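Local coordinates for putative immunoglobulin-blocking virulence protein (Mycoplasma mycoides subsp. capri, PDB 7ADK) that probably captures host immunoglobulin together with a partner lipoprotein, and so may help the mycoplasma evade antibodies, at residues T486-L491 and K513-N518; L554-E559 and T607-S612; N603-G608 and E634-T639; K618-L623 and L657-L662; I638-L643 and K674-F679. All blocks are in the same frame, centred on the assembly; numbering follows the deposited sequence.

Contact 1. Residues T486-L491 and K513-N518; sequences TNTASL and KAWSYN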
# COMPACT_ATOMS: atom_id res chain seq x y z
N THR A 486 -9.74 1.96 -11.02
CA THR A 486 -10.29 3.32 -11.12
C THR A 486 -10.31 3.85 -12.56
O THR A 486 -9.98 5.00 -12.87
CB THR A 486 -9.72 4.26 -10.03
OG1 THR A 486 -10.41 5.46 -10.13
CG2 THR A 486 -8.24 4.56 -10.09
N ASN A 487 -10.66 2.97 -13.50
CA ASN A 487 -10.60 3.25 -14.93
C ASN A 487 -11.99 3.59 -15.48
O ASN A 487 -12.67 2.75 -16.05
CB ASN A 487 -9.89 2.10 -15.64
CG ASN A 487 -9.58 2.41 -17.09
OD1 ASN A 487 -9.92 3.45 -17.64
ND2 ASN A 487 -8.90 1.54 -17.77
N THR A 488 -12.41 4.83 -15.32
CA THR A 488 -13.66 5.43 -15.82
C THR A 488 -13.53 6.06 -17.22
O THR A 488 -14.32 6.92 -17.60
CB THR A 488 -14.17 6.49 -14.83
OG1 THR A 488 -13.14 7.42 -14.64
CG2 THR A 488 -14.54 5.91 -13.50
N ALA A 489 -12.54 5.66 -18.02
CA ALA A 489 -12.21 6.28 -19.31
C ALA A 489 -13.24 6.09 -20.43
O ALA A 489 -13.16 6.77 -21.45
CB ALA A 489 -10.85 5.75 -19.75
N SER A 490 -14.20 5.17 -20.30
CA SER A 490 -15.26 4.96 -21.29
C SER A 490 -16.30 6.08 -21.30
O SER A 490 -16.71 6.57 -20.25
CB SER A 490 -15.92 3.61 -21.08
OG SER A 490 -14.94 2.62 -21.28
N LEU A 491 -16.72 6.51 -22.50
CA LEU A 491 -17.51 7.73 -22.74
C LEU A 491 -18.78 7.42 -23.54
O LEU A 491 -18.74 6.66 -24.51
CB LEU A 491 -16.58 8.77 -23.40
CG LEU A 491 -17.24 10.12 -23.72
CD1 LEU A 491 -16.27 11.27 -23.51
CD2 LEU A 491 -17.75 10.17 -25.15
N LYS A 513 -8.65 10.13 -4.39
CA LYS A 513 -8.47 11.33 -5.25
C LYS A 513 -8.34 11.01 -6.74
O LYS A 513 -8.78 11.79 -7.57
CB LYS A 513 -7.26 12.15 -4.78
CG LYS A 513 -7.52 12.84 -3.43
CD LYS A 513 -6.28 13.63 -3.00
CE LYS A 513 -6.56 14.36 -1.70
NZ LYS A 513 -5.38 15.10 -1.22
N ALA A 514 -7.80 9.85 -7.07
CA ALA A 514 -7.85 9.25 -8.40
C ALA A 514 -9.22 8.60 -8.68
O ALA A 514 -9.30 7.40 -8.89
CB ALA A 514 -6.68 8.27 -8.54
N TRP A 515 -10.30 9.37 -8.66
CA TRP A 515 -11.59 9.05 -9.28
C TRP A 515 -11.94 10.25 -10.15
O TRP A 515 -12.05 11.37 -9.65
CB TRP A 515 -12.70 8.80 -8.25
CG TRP A 515 -12.80 7.42 -7.70
CD1 TRP A 515 -12.61 7.06 -6.41
CD2 TRP A 515 -13.18 6.20 -8.40
NE1 TRP A 515 -12.76 5.70 -6.28
CE2 TRP A 515 -13.05 5.11 -7.49
CE3 TRP A 515 -13.60 5.89 -9.71
CZ2 TRP A 515 -13.19 3.79 -7.90
CZ3 TRP A 515 -13.82 4.56 -10.11
CH2 TRP A 515 -13.58 3.51 -9.22
N SER A 516 -12.15 10.03 -11.45
CA SER A 516 -12.46 11.10 -12.39
C SER A 516 -13.70 10.77 -13.22
O SER A 516 -13.99 9.60 -13.46
CB SER A 516 -11.31 11.32 -13.35
OG SER A 516 -10.05 11.40 -12.74
N TYR A 517 -14.36 11.78 -13.74
CA TYR A 517 -15.31 11.64 -14.83
C TYR A 517 -15.00 12.70 -15.88
O TYR A 517 -14.47 13.77 -15.58
CB TYR A 517 -16.75 11.71 -14.32
CG TYR A 517 -17.22 13.04 -13.75
CD1 TYR A 517 -16.86 13.40 -12.45
CD2 TYR A 517 -18.02 13.91 -14.51
CE1 TYR A 517 -17.31 14.60 -11.89
CE2 TYR A 517 -18.46 15.12 -13.96
CZ TYR A 517 -18.12 15.47 -12.64
OH TYR A 517 -18.62 16.59 -12.07
N ASN A 518 -15.32 12.40 -17.13
CA ASN A 518 -15.36 13.42 -18.16
C ASN A 518 -16.73 14.11 -18.06
O ASN A 518 -17.75 13.43 -18.19
CB ASN A 518 -15.09 12.78 -19.53
CG ASN A 518 -14.82 13.80 -20.61
OD1 ASN A 518 -15.43 14.85 -20.66
ND2 ASN A 518 -13.91 13.54 -21.50
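T486 and T488 each send a hydroxyl into the backbone of 513-518, two residues apart on both sides. T486 OG1 donates to A514 O at 2.6 Å, and T488 OG1 donates likewise to S516 O, also at 2.6 Å. The two threonines use different rotamers: OG1 of T486 is anti to its backbone N (chi1 -174°), whereas OG1 of T488 lies between N and the carbonyl carbon. T486 also sits on the indole of W515. Its CB stands 3.9 Å from the centroid of the six-membered ring, almost on the ring normal, a CH-pi contact over the face. T488 CG2 instead meets the rim of the same ring, 3.7 Å from CZ3 and in its plane. These bonds fasten the loop that follows strand 473-481 alongside 516-517, a weakly bonded edge strand of a five-stranded parallel sheet, with an inverse gamma turn at A514 leading into it. Further along, L491 CD1 rests 3.8 Å from N518 ND2. In the next shell, N509 O takes the indole NE1 of W515, while D560 and L520 hold the amide of N518. T486 O accepts from K679 of the lipoprotein chain, placing this loop at the interface between the two proteins.

Contact 2. Residues L554-E559 and T607-S612; sequences LAFDQE and TGLDFS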
# COMPACT_ATOMS: atom_id res chain seq x y z
N LEU A 554 -12.39 16.61 -12.63
CA LEU A 554 -12.82 16.61 -14.02
C LEU A 554 -11.64 16.20 -14.91
O LEU A 554 -10.60 16.85 -14.88
CB LEU A 554 -13.34 18.01 -14.40
CG LEU A 554 -14.47 18.56 -13.55
CD1 LEU A 554 -14.93 19.89 -14.12
CD2 LEU A 554 -15.65 17.61 -13.51
N ALA A 555 -11.80 15.15 -15.72
CA ALA A 555 -10.76 14.62 -16.60
C ALA A 555 -11.21 14.59 -18.06
O ALA A 555 -12.03 13.77 -18.44
CB ALA A 555 -10.35 13.23 -16.11
N PHE A 556 -10.66 15.46 -18.91
CA PHE A 556 -10.97 15.51 -20.34
C PHE A 556 -10.15 14.48 -21.13
O PHE A 556 -9.04 14.13 -20.73
CB PHE A 556 -10.81 16.94 -20.83
CG PHE A 556 -11.81 17.89 -20.21
CD1 PHE A 556 -13.07 18.05 -20.80
CD2 PHE A 556 -11.50 18.59 -19.03
CE1 PHE A 556 -14.01 18.93 -20.23
CE2 PHE A 556 -12.44 19.47 -18.46
CZ PHE A 556 -13.69 19.64 -19.06
N ASP A 557 -10.69 13.98 -22.24
CA ASP A 557 -10.06 12.96 -23.08
C ASP A 557 -9.48 13.57 -24.37
O ASP A 557 -9.69 14.75 -24.67
CB ASP A 557 -11.04 11.79 -23.32
CG ASP A 557 -10.35 10.43 -23.56
OD1 ASP A 557 -9.11 10.38 -23.73
OD2 ASP A 557 -11.05 9.39 -23.56
N GLN A 558 -8.69 12.82 -25.13
CA GLN A 558 -7.93 13.37 -26.26
C GLN A 558 -8.79 13.95 -27.38
O GLN A 558 -8.44 14.98 -27.95
CB GLN A 558 -6.96 12.33 -26.82
CG GLN A 558 -6.02 12.88 -27.91
CD GLN A 558 -5.18 14.09 -27.46
OE1 GLN A 558 -4.10 13.98 -26.92
NE2 GLN A 558 -5.63 15.29 -27.70
N GLU A 559 -9.93 13.34 -27.67
CA GLU A 559 -10.90 13.76 -28.68
C GLU A 559 -11.68 15.05 -28.32
O GLU A 559 -12.53 15.51 -29.09
CB GLU A 559 -11.82 12.57 -29.02
CG GLU A 559 -12.56 11.90 -27.85
CD GLU A 559 -11.88 10.63 -27.32
OE1 GLU A 559 -10.64 10.60 -27.19
OE2 GLU A 559 -12.57 9.62 -27.05
N THR A 607 -12.91 20.47 -7.56
CA THR A 607 -11.75 21.38 -7.49
C THR A 607 -10.48 20.85 -8.18
O THR A 607 -9.48 21.56 -8.20
CB THR A 607 -11.43 21.78 -6.04
OG1 THR A 607 -11.03 20.66 -5.28
CG2 THR A 607 -12.59 22.45 -5.34
N GLY A 608 -10.49 19.65 -8.75
CA GLY A 608 -9.40 19.11 -9.55
C GLY A 608 -9.63 19.17 -11.06
O GLY A 608 -10.73 18.89 -11.53
N LEU A 609 -8.58 19.46 -11.83
CA LEU A 609 -8.52 19.28 -13.29
C LEU A 609 -7.40 18.32 -13.68
O LEU A 609 -6.25 18.54 -13.35
CB LEU A 609 -8.35 20.62 -14.01
CG LEU A 609 -9.65 21.37 -14.31
CD1 LEU A 609 -9.31 22.74 -14.85
CD2 LEU A 609 -10.49 20.67 -15.37
N ASP A 610 -7.73 17.30 -14.46
CA ASP A 610 -6.78 16.36 -15.06
C ASP A 610 -6.77 16.49 -16.59
O ASP A 610 -7.78 16.29 -17.27
CB ASP A 610 -7.11 14.94 -14.58
CG ASP A 610 -6.26 13.87 -15.26
OD1 ASP A 610 -5.07 14.14 -15.54
OD2 ASP A 610 -6.77 12.78 -15.56
N PHE A 611 -5.60 16.79 -17.14
CA PHE A 611 -5.34 16.84 -18.57
C PHE A 611 -4.35 15.76 -19.05
O PHE A 611 -3.85 15.84 -20.16
CB PHE A 611 -4.93 18.27 -18.96
CG PHE A 611 -5.99 19.32 -18.71
CD1 PHE A 611 -7.21 19.26 -19.42
CD2 PHE A 611 -5.77 20.38 -17.83
CE1 PHE A 611 -8.16 20.27 -19.28
CE2 PHE A 611 -6.73 21.39 -17.67
CZ PHE A 611 -7.93 21.34 -18.40
N SER A 612 -4.09 14.71 -18.28
CA SER A 612 -3.18 13.61 -18.63
C SER A 612 -3.49 12.89 -19.94
O SER A 612 -2.59 12.38 -20.60
CB SER A 612 -3.18 12.56 -17.53
OG SER A 612 -2.84 13.14 -16.30
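L554 and A555 pair with L609 and D610 as neighbouring parallel strands in the middle of a five-stranded sheet, and the contact is buried. L554 is gripped through both of its backbone polar atoms: its N donates to G608 O at 3.0 Å, and its O accepts from D610 N at 2.9 Å. Pairing fades at the strand end, where F556 N reaches D610 O by a weak bond. On the face carrying L554 and L609, L609 CD2 lies 4.0 Å from L554 CB and touches F556 CE2 at 3.8 Å, in the plane of the phenyl ring. The side chains of F556 and F611 lie side by side, pointing the same way, with CD2 of F556 3.7 Å from CE1 of F611. On the other face D610 OD2 packs 3.6 Å from A555 CB. D610 OD1 accepts S612 N in an Asx turn, from above the carboxylate plane, and in addition S612 OG on its syn lone pair. The chain passes between the two strands by a beta-alpha-beta crossover through helix 567-579, whose I569, L573, V576 and Y577 pack on F556, L609 and L554; strand 516-517 flanks the pair beyond 553-555, and strand 640-643 beyond 608-610.

Contact 3. Residues N603-G608 and E634-T639; sequences NSYPTG and EPRKIT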
# COMPACT_ATOMS: atom_id res chain seq x y z
N ASN A 603 -21.83 27.22 -3.54
CA ASN A 603 -21.90 25.77 -3.58
C ASN A 603 -20.55 25.12 -3.90
O ASN A 603 -19.70 25.75 -4.51
CB ASN A 603 -22.98 25.39 -4.59
CG ASN A 603 -24.34 25.80 -4.11
OD1 ASN A 603 -25.03 25.04 -3.47
ND2 ASN A 603 -24.75 27.03 -4.29
N SER A 604 -20.38 23.86 -3.51
CA SER A 604 -19.20 23.08 -3.87
C SER A 604 -19.18 22.68 -5.35
O SER A 604 -20.20 22.70 -6.03
CB SER A 604 -19.10 21.87 -2.95
OG SER A 604 -18.01 21.06 -3.27
N TYR A 605 -18.00 22.34 -5.86
CA TYR A 605 -17.71 21.94 -7.24
C TYR A 605 -16.45 21.07 -7.23
O TYR A 605 -15.65 21.22 -6.31
CB TYR A 605 -17.51 23.20 -8.10
CG TYR A 605 -16.56 24.26 -7.55
CD1 TYR A 605 -17.03 25.16 -6.58
CD2 TYR A 605 -15.22 24.34 -7.97
CE1 TYR A 605 -16.17 26.10 -6.00
CE2 TYR A 605 -14.36 25.30 -7.42
CZ TYR A 605 -14.83 26.18 -6.43
OH TYR A 605 -14.01 27.14 -5.92
N PRO A 606 -16.20 20.19 -8.21
CA PRO A 606 -14.96 19.43 -8.30
C PRO A 606 -13.76 20.34 -8.57
O PRO A 606 -13.61 20.93 -9.64
CB PRO A 606 -15.18 18.36 -9.36
CG PRO A 606 -16.33 18.88 -10.17
CD PRO A 606 -17.13 19.76 -9.23
N THR A 607 -12.91 20.47 -7.56
CA THR A 607 -11.75 21.38 -7.49
C THR A 607 -10.48 20.85 -8.18
O THR A 607 -9.48 21.56 -8.20
CB THR A 607 -11.43 21.78 -6.04
OG1 THR A 607 -11.03 20.66 -5.28
CG2 THR A 607 -12.59 22.45 -5.34
N GLY A 608 -10.49 19.65 -8.75
CA GLY A 608 -9.40 19.11 -9.55
C GLY A 608 -9.63 19.17 -11.06
O GLY A 608 -10.73 18.89 -11.53
N GLU A 634 -19.67 33.84 -7.27
CA GLU A 634 -18.23 33.58 -7.09
C GLU A 634 -17.60 32.96 -8.35
O GLU A 634 -18.22 32.07 -8.94
CB GLU A 634 -18.03 32.65 -5.86
CG GLU A 634 -16.63 32.06 -5.73
CD GLU A 634 -16.40 31.17 -4.51
OE1 GLU A 634 -16.76 31.57 -3.38
OE2 GLU A 634 -15.81 30.09 -4.65
N PRO A 635 -16.37 33.34 -8.74
CA PRO A 635 -15.54 32.60 -9.70
C PRO A 635 -14.87 31.37 -9.07
O PRO A 635 -14.30 31.43 -7.99
CB PRO A 635 -14.49 33.62 -10.17
CG PRO A 635 -14.29 34.50 -8.95
CD PRO A 635 -15.67 34.54 -8.31
N ARG A 636 -14.88 30.22 -9.76
CA ARG A 636 -14.26 28.98 -9.26
C ARG A 636 -12.74 29.09 -9.12
O ARG A 636 -12.10 29.76 -9.92
CB ARG A 636 -14.64 27.79 -10.15
CG ARG A 636 -16.13 27.61 -10.46
CD ARG A 636 -17.00 27.78 -9.23
NE ARG A 636 -18.41 27.47 -9.46
CZ ARG A 636 -19.33 27.42 -8.52
NH1 ARG A 636 -20.54 27.11 -8.82
NH2 ARG A 636 -19.10 27.69 -7.27
N LYS A 637 -12.14 28.37 -8.17
CA LYS A 637 -10.68 28.23 -8.03
C LYS A 637 -10.32 26.75 -7.89
O LYS A 637 -10.95 26.04 -7.12
CB LYS A 637 -10.17 29.02 -6.81
CG LYS A 637 -10.36 30.54 -6.83
CD LYS A 637 -9.56 31.20 -7.95
CE LYS A 637 -9.69 32.73 -7.98
NZ LYS A 637 -8.81 33.41 -7.01
N ILE A 638 -9.34 26.27 -8.64
CA ILE A 638 -8.94 24.86 -8.60
C ILE A 638 -7.85 24.66 -7.55
O ILE A 638 -7.07 25.57 -7.28
CB ILE A 638 -8.61 24.30 -10.00
CG1 ILE A 638 -7.29 24.85 -10.57
CG2 ILE A 638 -9.80 24.53 -10.94
CD1 ILE A 638 -6.88 24.22 -11.90
N THR A 639 -7.83 23.48 -6.93
CA THR A 639 -6.84 23.09 -5.92
C THR A 639 -5.72 22.26 -6.51
O THR A 639 -4.65 22.16 -5.93
CB THR A 639 -7.48 22.36 -4.73
OG1 THR A 639 -8.02 21.12 -5.09
CG2 THR A 639 -8.57 23.13 -4.01
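R636 lays its side chain over one face of the Y605 ring. At its root, CB lies 3.7 Å from Y605 CE2. CG stands anti to the carbonyl carbon, and a bend at chi2 (-44°) brings CD over the centre of the ring, 3.6 Å from the centroid, as a CH-pi contact. Beyond it NE passes 3.9 Å from Y605 CD1, and CZ keeps nearly the same distance from that atom. At the tip NH2 comes 3.3 Å from CD1, the guanidinium being inclined 37° to the ring, while NH1 turns to Y577 O and L600 O outside the two segments. The far end of the tyrosine is held as well: its OH accepts K637 N at 3.2 Å, nearly straight at 172°. The two loops lead into neighbouring parallel strands, 608-610 and 640-643, and they are already joined before those strands begin, with T639 N donating to T607 O at 2.8 Å. Beside this bond the hydroxyls of T607 and T639 approach to 3.1 Å between their OG1 atoms. The buried arginine thus divides its chemistry: aliphatic CD rests on an aromatic face, and NH1 is directed at the carbonyls of Y577 and L600, whose partial negative charge would be expected to favour the cation.

Contact 4. Residues K618-L623 and L657-L662; sequences KSLKGL and LNEANL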
# COMPACT_ATOMS: atom_id res chain seq x y z
N LYS A 618 -0.86 22.75 -21.69
CA LYS A 618 0.32 23.00 -20.84
C LYS A 618 0.05 23.94 -19.67
O LYS A 618 0.89 24.12 -18.80
CB LYS A 618 1.47 23.48 -21.73
CG LYS A 618 2.06 22.33 -22.56
CD LYS A 618 3.09 22.77 -23.59
CE LYS A 618 2.53 23.52 -24.80
NZ LYS A 618 1.79 22.66 -25.75
N SER A 619 -1.11 24.56 -19.62
CA SER A 619 -1.42 25.73 -18.81
C SER A 619 -2.94 25.87 -18.64
O SER A 619 -3.70 25.20 -19.32
CB SER A 619 -0.84 26.95 -19.53
OG SER A 619 -1.35 27.12 -20.83
N LEU A 620 -3.39 26.79 -17.80
CA LEU A 620 -4.78 27.27 -17.79
C LEU A 620 -5.08 28.29 -18.92
O LEU A 620 -6.06 29.03 -18.82
CB LEU A 620 -5.15 27.79 -16.39
CG LEU A 620 -5.71 26.75 -15.42
CD1 LEU A 620 -4.81 25.55 -15.22
CD2 LEU A 620 -5.94 27.39 -14.05
N LYS A 621 -4.27 28.39 -19.98
CA LYS A 621 -4.56 29.25 -21.14
C LYS A 621 -5.88 28.83 -21.79
O LYS A 621 -6.10 27.65 -22.02
CB LYS A 621 -3.42 29.20 -22.17
CG LYS A 621 -3.57 30.24 -23.29
CD LYS A 621 -2.64 30.01 -24.49
CE LYS A 621 -3.23 29.11 -25.57
NZ LYS A 621 -4.24 29.80 -26.40
N GLY A 622 -6.74 29.79 -22.11
CA GLY A 622 -7.98 29.57 -22.85
C GLY A 622 -9.12 28.96 -22.05
O GLY A 622 -10.14 28.63 -22.62
N LEU A 623 -8.97 28.80 -20.73
CA LEU A 623 -9.96 28.20 -19.82
C LEU A 623 -10.66 29.27 -18.96
O LEU A 623 -10.00 30.09 -18.32
CB LEU A 623 -9.28 27.14 -18.95
CG LEU A 623 -8.57 25.99 -19.70
CD1 LEU A 623 -8.07 24.97 -18.69
CD2 LEU A 623 -9.48 25.27 -20.68
N LEU A 657 3.24 34.39 -20.15
CA LEU A 657 2.69 35.74 -20.01
C LEU A 657 1.15 35.72 -19.91
O LEU A 657 0.54 36.62 -19.33
CB LEU A 657 3.09 36.59 -21.22
CG LEU A 657 4.59 36.92 -21.35
CD1 LEU A 657 5.43 35.79 -21.95
CD2 LEU A 657 4.75 38.11 -22.29
N ASN A 658 0.53 34.70 -20.49
CA ASN A 658 -0.91 34.53 -20.67
C ASN A 658 -1.41 33.11 -20.34
O ASN A 658 -2.47 32.70 -20.80
CB ASN A 658 -1.29 35.02 -22.08
CG ASN A 658 -0.63 34.23 -23.20
OD1 ASN A 658 0.44 34.56 -23.67
ND2 ASN A 658 -1.27 33.21 -23.67
N GLU A 659 -0.71 32.36 -19.48
CA GLU A 659 -1.40 31.34 -18.68
C GLU A 659 -2.32 32.07 -17.68
O GLU A 659 -1.88 32.99 -17.00
CB GLU A 659 -0.43 30.40 -17.95
CG GLU A 659 -1.23 29.59 -16.91
CD GLU A 659 -0.51 28.46 -16.19
OE1 GLU A 659 0.70 28.57 -15.94
OE2 GLU A 659 -1.20 27.49 -15.82
N ALA A 660 -3.57 31.63 -17.57
CA ALA A 660 -4.49 32.21 -16.62
C ALA A 660 -4.02 31.89 -15.17
O ALA A 660 -3.83 30.74 -14.79
CB ALA A 660 -5.89 31.77 -16.99
N ASN A 661 -3.77 32.96 -14.41
CA ASN A 661 -2.86 33.02 -13.27
C ASN A 661 -3.48 32.71 -11.89
O ASN A 661 -3.13 31.71 -11.26
CB ASN A 661 -2.16 34.41 -13.30
CG ASN A 661 -3.06 35.64 -13.37
OD1 ASN A 661 -4.28 35.58 -13.43
ND2 ASN A 661 -2.50 36.81 -13.34
N LEU A 662 -4.38 33.56 -11.42
CA LEU A 662 -4.97 33.53 -10.07
C LEU A 662 -6.05 32.45 -9.90
O LEU A 662 -6.65 32.32 -8.84
CB LEU A 662 -5.57 34.91 -9.74
CG LEU A 662 -4.63 36.13 -9.82
CD1 LEU A 662 -5.43 37.41 -9.73
CD2 LEU A 662 -3.59 36.12 -8.73
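E659 and A660 pack against S619 and L620 where the chain enters a type II beta turn, L620 to L623, with G622 adopting the positive phi that such a turn favours. The close part lies on the S619-L620 side. S619 CB rests 3.7 Å from E659 CD, and A660 CB approaches L620 O to 3.3 Å, with the CB atoms of L620 and A660 4.1 Å apart. S619 also forms an ST turn, its OG accepting K621 N at 3.3 Å, and the same hydroxyl is hydrogen-bonded to D655. The solvent side is looser: K621 and the exposed N658 run side by side in the same direction, meeting through K621 CD and N658 ND2 at 3.6 Å. Helix 698-709 backs the contact, Y707 touching both S619 and E659. E659 reaches across with an extended chain, CG anti to the backbone N (chi1 168°), and its OE2 accepts L620 N at 3.0 Å on the anti side, 30° out of the carboxylate plane.

Contact 5. Residues I638-L643 and K674-F679; sequences ITELTL and KPKIHF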
# COMPACT_ATOMS: atom_id res chain seq x y z
N ILE A 638 -9.34 26.27 -8.64
CA ILE A 638 -8.94 24.86 -8.60
C ILE A 638 -7.85 24.66 -7.55
O ILE A 638 -7.07 25.57 -7.28
CB ILE A 638 -8.61 24.30 -10.00
CG1 ILE A 638 -7.29 24.85 -10.57
CG2 ILE A 638 -9.80 24.53 -10.94
CD1 ILE A 638 -6.88 24.22 -11.90
N THR A 639 -7.83 23.48 -6.93
CA THR A 639 -6.84 23.09 -5.92
C THR A 639 -5.72 22.26 -6.51
O THR A 639 -4.65 22.16 -5.93
CB THR A 639 -7.48 22.36 -4.73
OG1 THR A 639 -8.02 21.12 -5.09
CG2 THR A 639 -8.57 23.13 -4.01
N GLU A 640 -5.93 21.66 -7.67
CA GLU A 640 -5.04 20.67 -8.26
C GLU A 640 -5.14 20.67 -9.79
O GLU A 640 -6.23 20.80 -10.34
CB GLU A 640 -5.38 19.31 -7.67
CG GLU A 640 -4.37 18.23 -8.02
CD GLU A 640 -4.49 17.06 -7.04
OE1 GLU A 640 -3.49 16.67 -6.41
OE2 GLU A 640 -5.61 16.53 -6.87
N LEU A 641 -4.00 20.51 -10.46
CA LEU A 641 -3.86 20.50 -11.90
C LEU A 641 -2.89 19.41 -12.34
O LEU A 641 -1.70 19.53 -12.12
CB LEU A 641 -3.36 21.89 -12.34
CG LEU A 641 -3.09 22.04 -13.84
CD1 LEU A 641 -4.38 21.95 -14.65
CD2 LEU A 641 -2.40 23.36 -14.13
N THR A 642 -3.38 18.38 -13.01
CA THR A 642 -2.52 17.36 -13.62
C THR A 642 -2.39 17.63 -15.12
O THR A 642 -3.37 17.88 -15.80
CB THR A 642 -3.00 15.93 -13.34
OG1 THR A 642 -3.25 15.73 -11.97
CG2 THR A 642 -1.95 14.91 -13.76
N LEU A 643 -1.15 17.59 -15.61
CA LEU A 643 -0.75 17.86 -16.97
C LEU A 643 -0.08 16.63 -17.57
O LEU A 643 0.65 15.90 -16.90
CB LEU A 643 0.20 19.06 -16.97
CG LEU A 643 -0.42 20.39 -16.52
CD1 LEU A 643 0.64 21.46 -16.40
CD2 LEU A 643 -1.49 20.85 -17.49
N LYS A 674 -0.76 24.94 0.19
CA LYS A 674 -0.79 25.52 -1.16
C LYS A 674 -1.40 24.52 -2.16
O LYS A 674 -1.45 23.33 -1.86
CB LYS A 674 0.65 25.98 -1.53
CG LYS A 674 1.22 27.03 -0.56
CD LYS A 674 0.40 28.32 -0.44
CE LYS A 674 0.95 29.26 0.64
NZ LYS A 674 0.54 28.89 2.00
N PRO A 675 -1.89 24.97 -3.32
CA PRO A 675 -2.44 24.07 -4.33
C PRO A 675 -1.34 23.27 -5.06
O PRO A 675 -0.15 23.52 -4.87
CB PRO A 675 -3.21 25.00 -5.26
CG PRO A 675 -2.42 26.27 -5.21
CD PRO A 675 -1.97 26.35 -3.77
N LYS A 676 -1.71 22.28 -5.88
CA LYS A 676 -0.79 21.31 -6.50
C LYS A 676 -0.77 21.36 -8.03
O LYS A 676 -1.79 21.55 -8.68
CB LYS A 676 -1.08 19.89 -6.03
CG LYS A 676 -0.66 19.66 -4.58
CD LYS A 676 -0.77 18.19 -4.18
CE LYS A 676 -0.32 18.01 -2.73
NZ LYS A 676 -0.33 16.61 -2.31
N ILE A 677 0.40 21.14 -8.61
CA ILE A 677 0.58 20.76 -10.00
C ILE A 677 1.21 19.37 -10.03
O ILE A 677 2.07 19.06 -9.21
CB ILE A 677 1.38 21.81 -10.81
CG1 ILE A 677 0.65 23.16 -10.86
CG2 ILE A 677 1.64 21.31 -12.24
CD1 ILE A 677 1.50 24.31 -11.37
N HIS A 678 0.76 18.54 -10.96
CA HIS A 678 1.23 17.17 -11.19
C HIS A 678 1.54 16.94 -12.67
O HIS A 678 0.96 17.59 -13.53
CB HIS A 678 0.17 16.16 -10.76
CG HIS A 678 -0.02 15.99 -9.29
ND1 HIS A 678 0.76 15.18 -8.46
CD2 HIS A 678 -1.08 16.46 -8.59
CE1 HIS A 678 0.14 15.20 -7.27
NE2 HIS A 678 -0.95 15.96 -7.32
N PHE A 679 2.36 15.94 -12.98
CA PHE A 679 2.64 15.51 -14.35
C PHE A 679 2.47 14.00 -14.52
O PHE A 679 2.80 13.25 -13.61
CB PHE A 679 4.03 15.96 -14.77
CG PHE A 679 4.24 17.45 -14.84
CD1 PHE A 679 3.67 18.17 -15.89
CD2 PHE A 679 4.97 18.13 -13.86
CE1 PHE A 679 3.82 19.56 -15.96
CE2 PHE A 679 5.12 19.52 -13.91
CZ PHE A 679 4.54 20.24 -14.97
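Strands 640-643 and 676-679 form the last pair of the five-stranded parallel sheet, 676-679 being an outermost strand within this chain; E640 pairs with K676 and L643 with F679 at the two ends. Four backbone bonds join them, from K676 N to T639 O (2.9 Å), L641 N to K676 O, H678 N to L641 O and L643 N to H678 O (3.0 Å). The face bearing E640, K676, T642 and H678 is polar. There E640 extends with CG anti to its backbone N (chi1 -170°), and OE1 accepts H678 NE2 at 2.8 Å. The oxygen lies near the imidazole plane, whereas the nitrogen stands above that of the carboxylate, the two groups being 53° apart. H678 CB also meets T642 OG1 at 3.7 Å. K676 NZ remains 5.2 Å from E640 OE1, near enough perhaps to steady the carboxylate's negative charge. The opposite face is apolar: L643 and F679 lie side by side, L643 CD1 against F679 CE1 at 3.7 Å, and L643 CD1 is 4.3 Å from I677 CG2, with Y707 of helix 698-709 packing on L643 and I677. Short parallel strands following one another in chain order, with one apolar face, are consistent with a solenoid of the leucine-rich-repeat kind.

In the fold
Contacts 1, 2 and 5 all reach the same parallel sheet. Contact 2 is its buried interior; contacts 1, 3, 4 and 5 are partly buried. Contact 5 joins on the last strand, and contact 1 attaches a loop beyond the first; the partner lipoprotein touches contact 1 and the 557-558 end of contact 2. Main-chain bonding dominates contacts 2 and 5, while contact 1 relies on threonine hydroxyls. Contact 3 binds the loops entering strands 608-610 and 640-643, sharing T607 and G608 with contact 2 and I638 and T639 with contact 5. Contact 4, farthest from the chain's centre, joins the connections from 608-610 to 640-643 and from 640-643 to 676-679, meeting contact 5 through L620 and L641.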